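Local coordinates for hypothetical protein (Bacteroides fragilis, PDB 4JX0) that is of unknown function but binds magnesium and joins a BT_3987-like N-terminal domain to a C-terminal domain of the F5/F8 type C (discoidin-like) family, at residues N45-L56 against S165-L176. Sequence-based numbering, arbitrary orientation.
Sequences NPYTQLEAINDL and SYFVKLNLSIRL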
loop_
_atom_site.group_PDB
_atom_site.type_symbol
_atom_site.label_atom_id
_atom_site.label_comp_id
_atom_site.label_asym_id
_atom_site.label_seq_id
_atom_site.Cartn_x
_atom_site.Cartn_y
_atom_site.Cartn_z
ATOM N N ASN A 45 -5.256 3.278 -17.712
ATOM C CA ASN A 45 -5.599 4.687 -17.496
ATOM C C ASN A 45 -4.414 5.495 -16.958
ATOM O O ASN A 45 -3.540 4.928 -16.294
ATOM C CB ASN A 45 -6.777 4.801 -16.509
ATOM C CG ASN A 45 -8.088 4.266 -17.031
ATOM O OD1 ASN A 45 -8.327 4.187 -18.238
ATOM N ND2 ASN A 45 -9.001 3.948 -16.126
ATOM N N PRO A 46 -4.412 6.836 -17.161
ATOM C CA PRO A 46 -3.326 7.670 -16.610
ATOM C C PRO A 46 -3.586 8.017 -15.146
ATOM O O PRO A 46 -3.825 9.177 -14.811
ATOM C CB PRO A 46 -3.379 8.911 -17.499
ATOM C CG PRO A 46 -4.805 9.046 -17.844
ATOM C CD PRO A 46 -5.386 7.661 -17.904
ATOM N N TYR A 47 -3.551 7.009 -14.270
ATOM C CA TYR A 47 -3.869 7.203 -12.865
ATOM C C TYR A 47 -3.107 6.234 -11.984
ATOM O O TYR A 47 -3.076 5.036 -12.269
ATOM C CB TYR A 47 -5.381 7.012 -12.666
ATOM C CG TYR A 47 -5.871 7.237 -11.254
ATOM C CD1 TYR A 47 -5.780 8.487 -10.656
ATOM C CD2 TYR A 47 -6.506 6.221 -10.545
ATOM C CE1 TYR A 47 -6.258 8.708 -9.364
ATOM C CE2 TYR A 47 -6.993 6.431 -9.255
ATOM C CZ TYR A 47 -6.880 7.682 -8.671
ATOM O OH TYR A 47 -7.351 7.894 -7.396
ATOM N N THR A 48 -2.492 6.752 -10.917
ATOM C CA THR A 48 -1.778 5.942 -9.938
ATOM C C THR A 48 -2.211 6.388 -8.585
ATOM O O THR A 48 -2.115 7.575 -8.278
ATOM C CB THR A 48 -0.251 6.057 -10.083
ATOM O OG1 THR A 48 0.110 5.710 -11.409
ATOM C CG2 THR A 48 0.490 5.113 -9.152
ATOM N N GLN A 49 -2.710 5.457 -7.776
ATOM C CA GLN A 49 -3.108 5.760 -6.417
ATOM C C GLN A 49 -1.954 5.365 -5.520
ATOM O O GLN A 49 -1.595 4.188 -5.464
ATOM C CB GLN A 49 -4.405 5.039 -6.047
ATOM C CG GLN A 49 -5.086 5.652 -4.832
ATOM C CD GLN A 49 -6.405 4.997 -4.526
ATOM O OE1 GLN A 49 -6.596 4.417 -3.450
ATOM N NE2 GLN A 49 -7.362 5.092 -5.450
ATOM N N LEU A 50 -1.319 6.358 -4.891
ATOM C CA LEU A 50 -0.203 6.151 -3.974
ATOM C C LEU A 50 -0.789 6.008 -2.586
ATOM O O LEU A 50 -1.816 6.621 -2.274
ATOM C CB LEU A 50 0.799 7.316 -4.048
ATOM C CG LEU A 50 2.071 7.053 -4.839
ATOM C CD1 LEU A 50 1.766 6.643 -6.242
ATOM C CD2 LEU A 50 2.977 8.273 -4.833
ATOM N N GLU A 51 -0.158 5.179 -1.758
ATOM C CA GLU A 51 -0.605 4.947 -0.390
ATOM C C GLU A 51 0.398 5.525 0.587
ATOM O O GLU A 51 1.613 5.413 0.396
ATOM C CB GLU A 51 -0.808 3.445 -0.124
ATOM C CG GLU A 51 -1.913 2.803 -0.945
ATOM C CD GLU A 51 -3.301 3.386 -0.775
ATOM O OE1 GLU A 51 -3.683 3.691 0.377
ATOM O OE2 GLU A 51 -4.003 3.557 -1.799
ATOM N N ALA A 52 -0.125 6.168 1.620
ATOM C CA ALA A 52 0.645 6.755 2.705
ATOM C C ALA A 52 -0.034 6.414 4.025
ATOM O O ALA A 52 -1.227 6.077 4.036
ATOM C CB ALA A 52 0.739 8.258 2.530
ATOM N N ILE A 53 0.717 6.477 5.129
ATOM C CA ILE A 53 0.160 6.178 6.446
ATOM C C ILE A 53 0.603 7.223 7.462
ATOM O O ILE A 53 1.739 7.692 7.416
ATOM C CB ILE A 53 0.474 4.747 6.958
ATOM C CG1 ILE A 53 1.999 4.449 7.030
ATOM C CG2 ILE A 53 -0.271 3.695 6.151
ATOM C CD1 ILE A 53 2.505 4.264 8.467
ATOM N N ASN A 54 -0.314 7.574 8.379
ATOM C CA ASN A 54 -0.075 8.532 9.448
ATOM C C ASN A 54 -0.223 7.817 10.782
ATOM O O ASN A 54 -1.137 7.015 10.957
ATOM C CB ASN A 54 -1.034 9.708 9.345
ATOM C CG ASN A 54 -0.644 10.889 10.205
ATOM O OD1 ASN A 54 -0.933 10.933 11.401
ATOM N ND2 ASN A 54 0.060 11.857 9.635
ATOM N N ASP A 55 0.684 8.110 11.718
ATOM C CA ASP A 55 0.699 7.501 13.042
ATOM C C ASP A 55 0.311 8.525 14.108
ATOM O O ASP A 55 0.735 8.399 15.251
ATOM C CB ASP A 55 2.100 6.937 13.313
ATOM C CG ASP A 55 3.252 7.938 13.270
ATOM O OD1 ASP A 55 3.000 9.120 12.955
ATOM O OD2 ASP A 55 4.413 7.522 13.504
ATOM N N LEU A 56 -0.486 9.546 13.717
ATOM C CA LEU A 56 -0.906 10.669 14.550
ATOM C C LEU A 56 0.282 11.602 14.902
ATOM O O LEU A 56 0.125 12.481 15.749
ATOM C CB LEU A 56 -1.635 10.203 15.820
ATOM C CG LEU A 56 -2.728 9.156 15.611
ATOM C CD1 LEU A 56 -3.403 8.836 16.908
ATOM C CD2 LEU A 56 -3.755 9.618 14.594
ATOM N N SER A 165 -0.842 13.867 -20.358
ATOM C CA SER A 165 -1.061 14.230 -18.959
ATOM C C SER A 165 -1.314 12.988 -18.104
ATOM O O SER A 165 -1.744 11.948 -18.621
ATOM C CB SER A 165 -2.229 15.202 -18.839
ATOM O OG SER A 165 -3.399 14.692 -19.460
ATOM N N TYR A 166 -1.016 13.100 -16.799
ATOM C CA TYR A 166 -1.168 12.010 -15.833
ATOM C C TYR A 166 -1.729 12.520 -14.509
ATOM O O TYR A 166 -1.480 13.668 -14.139
ATOM C CB TYR A 166 0.185 11.338 -15.592
ATOM C CG TYR A 166 0.084 9.898 -15.157
ATOM C CD1 TYR A 166 -0.044 9.564 -13.819
ATOM C CD2 TYR A 166 0.198 8.867 -16.071
ATOM C CE1 TYR A 166 -0.103 8.237 -13.410
ATOM C CE2 TYR A 166 0.173 7.538 -15.670
ATOM C CZ TYR A 166 0.021 7.224 -14.339
ATOM O OH TYR A 166 -0.050 5.898 -13.998
ATOM N N PHE A 167 -2.474 11.656 -13.796
ATOM C CA PHE A 167 -3.093 11.989 -12.512
ATOM C C PHE A 167 -2.561 11.094 -11.398
ATOM O O PHE A 167 -2.368 9.898 -11.604
ATOM C CB PHE A 167 -4.613 11.858 -12.615
ATOM C CG PHE A 167 -5.174 12.774 -13.673
ATOM C CD1 PHE A 167 -5.313 14.133 -13.430
ATOM C CD2 PHE A 167 -5.430 12.306 -14.955
ATOM C CE1 PHE A 167 -5.768 14.995 -14.424
ATOM C CE2 PHE A 167 -5.881 13.170 -15.954
ATOM C CZ PHE A 167 -6.048 14.511 -15.681
ATOM N N VAL A 168 -2.291 11.683 -10.230
ATOM C CA VAL A 168 -1.773 10.960 -9.070
ATOM C C VAL A 168 -2.611 11.334 -7.868
ATOM O O VAL A 168 -2.886 12.517 -7.664
ATOM C CB VAL A 168 -0.270 11.261 -8.831
ATOM C CG1 VAL A 168 0.274 10.463 -7.655
ATOM C CG2 VAL A 168 0.557 10.982 -10.085
ATOM N N LYS A 169 -3.073 10.321 -7.110
ATOM C CA LYS A 169 -3.820 10.519 -5.866
ATOM C C LYS A 169 -3.030 9.901 -4.747
ATOM O O LYS A 169 -2.657 8.723 -4.820
ATOM C CB LYS A 169 -5.243 9.931 -5.878
ATOM C CG LYS A 169 -5.941 10.091 -4.511
ATOM C CD LYS A 169 -7.401 9.730 -4.531
ATOM C CE LYS A 169 -8.060 9.965 -3.195
ATOM N NZ LYS A 169 -9.488 9.551 -3.219
ATOM N N LEU A 170 -2.798 10.684 -3.695
ATOM C CA LEU A 170 -2.117 10.198 -2.518
ATOM C C LEU A 170 -3.179 9.877 -1.500
ATOM O O LEU A 170 -3.765 10.792 -0.928
ATOM C CB LEU A 170 -1.126 11.241 -2.006
ATOM C CG LEU A 170 -0.274 10.830 -0.822
ATOM C CD1 LEU A 170 0.570 9.611 -1.138
ATOM C CD2 LEU A 170 0.609 11.969 -0.386
ATOM N N ASN A 171 -3.471 8.577 -1.320
ATOM C CA ASN A 171 -4.468 8.100 -0.361
ATOM C C ASN A 171 -3.800 8.003 1.012
ATOM O O ASN A 171 -2.729 7.401 1.137
ATOM C CB ASN A 171 -5.049 6.747 -0.804
ATOM C CG ASN A 171 -6.215 6.280 0.043
ATOM O OD1 ASN A 171 -7.279 6.915 0.067
ATOM N ND2 ASN A 171 -6.040 5.195 0.805
ATOM N N LEU A 172 -4.425 8.604 2.034
ATOM C CA LEU A 172 -3.869 8.637 3.377
ATOM C C LEU A 172 -4.786 7.897 4.329
ATOM O O LEU A 172 -6.004 8.039 4.236
ATOM C CB LEU A 172 -3.702 10.099 3.793
ATOM C CG LEU A 172 -2.676 10.350 4.880
ATOM C CD1 LEU A 172 -1.811 11.536 4.548
ATOM C CD2 LEU A 172 -3.343 10.569 6.194
ATOM N N SER A 173 -4.196 7.088 5.225
ATOM C CA SER A 173 -4.928 6.275 6.204
ATOM C C SER A 173 -4.134 6.175 7.513
ATOM O O SER A 173 -2.910 6.148 7.473
ATOM C CB SER A 173 -5.211 4.880 5.639
ATOM O OG SER A 173 -4.101 4.338 4.940
ATOM N N ILE A 174 -4.824 6.128 8.673
ATOM C CA ILE A 174 -4.145 6.084 9.973
ATOM C C ILE A 174 -3.671 4.653 10.323
ATOM O O ILE A 174 -4.428 3.680 10.236
ATOM C CB ILE A 174 -5.025 6.662 11.121
ATOM C CG1 ILE A 174 -5.207 8.185 10.939
ATOM C CG2 ILE A 174 -4.402 6.372 12.505
ATOM C CD1 ILE A 174 -6.441 8.724 11.634
ATOM N N ARG A 175 -2.415 4.572 10.779
ATOM C CA ARG A 175 -1.800 3.334 11.251
ATOM C C ARG A 175 -0.737 3.682 12.285
ATOM O O ARG A 175 0.276 4.312 11.959
ATOM C CB ARG A 175 -1.183 2.514 10.110
ATOM C CG ARG A 175 -0.574 1.191 10.587
ATOM C CD ARG A 175 -0.171 0.288 9.443
ATOM N NE ARG A 175 1.204 0.542 9.002
ATOM C CZ ARG A 175 1.738 0.075 7.879
ATOM N NH1 ARG A 175 1.018 -0.680 7.052
ATOM N NH2 ARG A 175 3.001 0.361 7.568
ATOM N N LEU A 176 -0.925 3.214 13.507
ATOM C CA LEU A 176 0.038 3.472 14.569
ATOM C C LEU A 176 1.230 2.535 14.401
ATOM O O LEU A 176 1.115 1.506 13.736
ATOM C CB LEU A 176 -0.612 3.285 15.945
ATOM C CG LEU A 176 -2.000 3.919 16.159
ATOM C CD1 LEU A 176 -2.554 3.535 17.494
ATOM C CD2 LEU A 176 -1.937 5.431 16.011
#
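A parallel strand pair within the mixed sheet of the N-terminal domain brings 47-54 alongside 165-174, Tyr47 facing Phe167 and the register running on to Asn54 and Ile174. Backbone bonds start at Phe167 N to Pro46 O (3.0 Å) and alternate between the strands as far as Arg175 N to Asn54 O (2.8 Å); the link from Ser173 N to Ala52 O is weak. Beside the first of them one face of the Tyr166 ring packs against the Pro46 backbone, with Tyr47 N offset toward its rim. Its hydroxyl OH gives a hydrogen bond to Thr48 OG1 (2.6 Å), which sits near the plane of the ring at its edge. On the face with Gln49 and Glu51, the Tyr47 side chain, CG anti to its N (chi1 -178°), runs alongside Lys169, bringing OH 3.3 Å from Lys169 CB. Farther on, Asn171 ND2 donates almost straight (169°) to the syn lone pair of Glu51 OE1 at 2.8 Å, within its own amide plane, although carboxylate and amide planes are 56° apart. Strands 59-61 and 142-150 flank the pair antiparallel, in a domain whose BT_3987-like family is placed in the E-set clan, consistent with an immunoglobulin-like beta fold. Across the other face Leu170 CD1 packs between Leu50 CB (3.7 Å) and Ala52 CB (3.9 Å), and the Tyr166 ring also meets Phe69 edge-to-face. At the far end Asn54 OD1 accepts from Leu56 N in an Asx turn, folding Leu56 onto Ile174 and Leu176, while Arg175 lays one guanidinium face against Ile53. Both Arg175 and Leu176 also touch strand 269-276 of the C-terminal region.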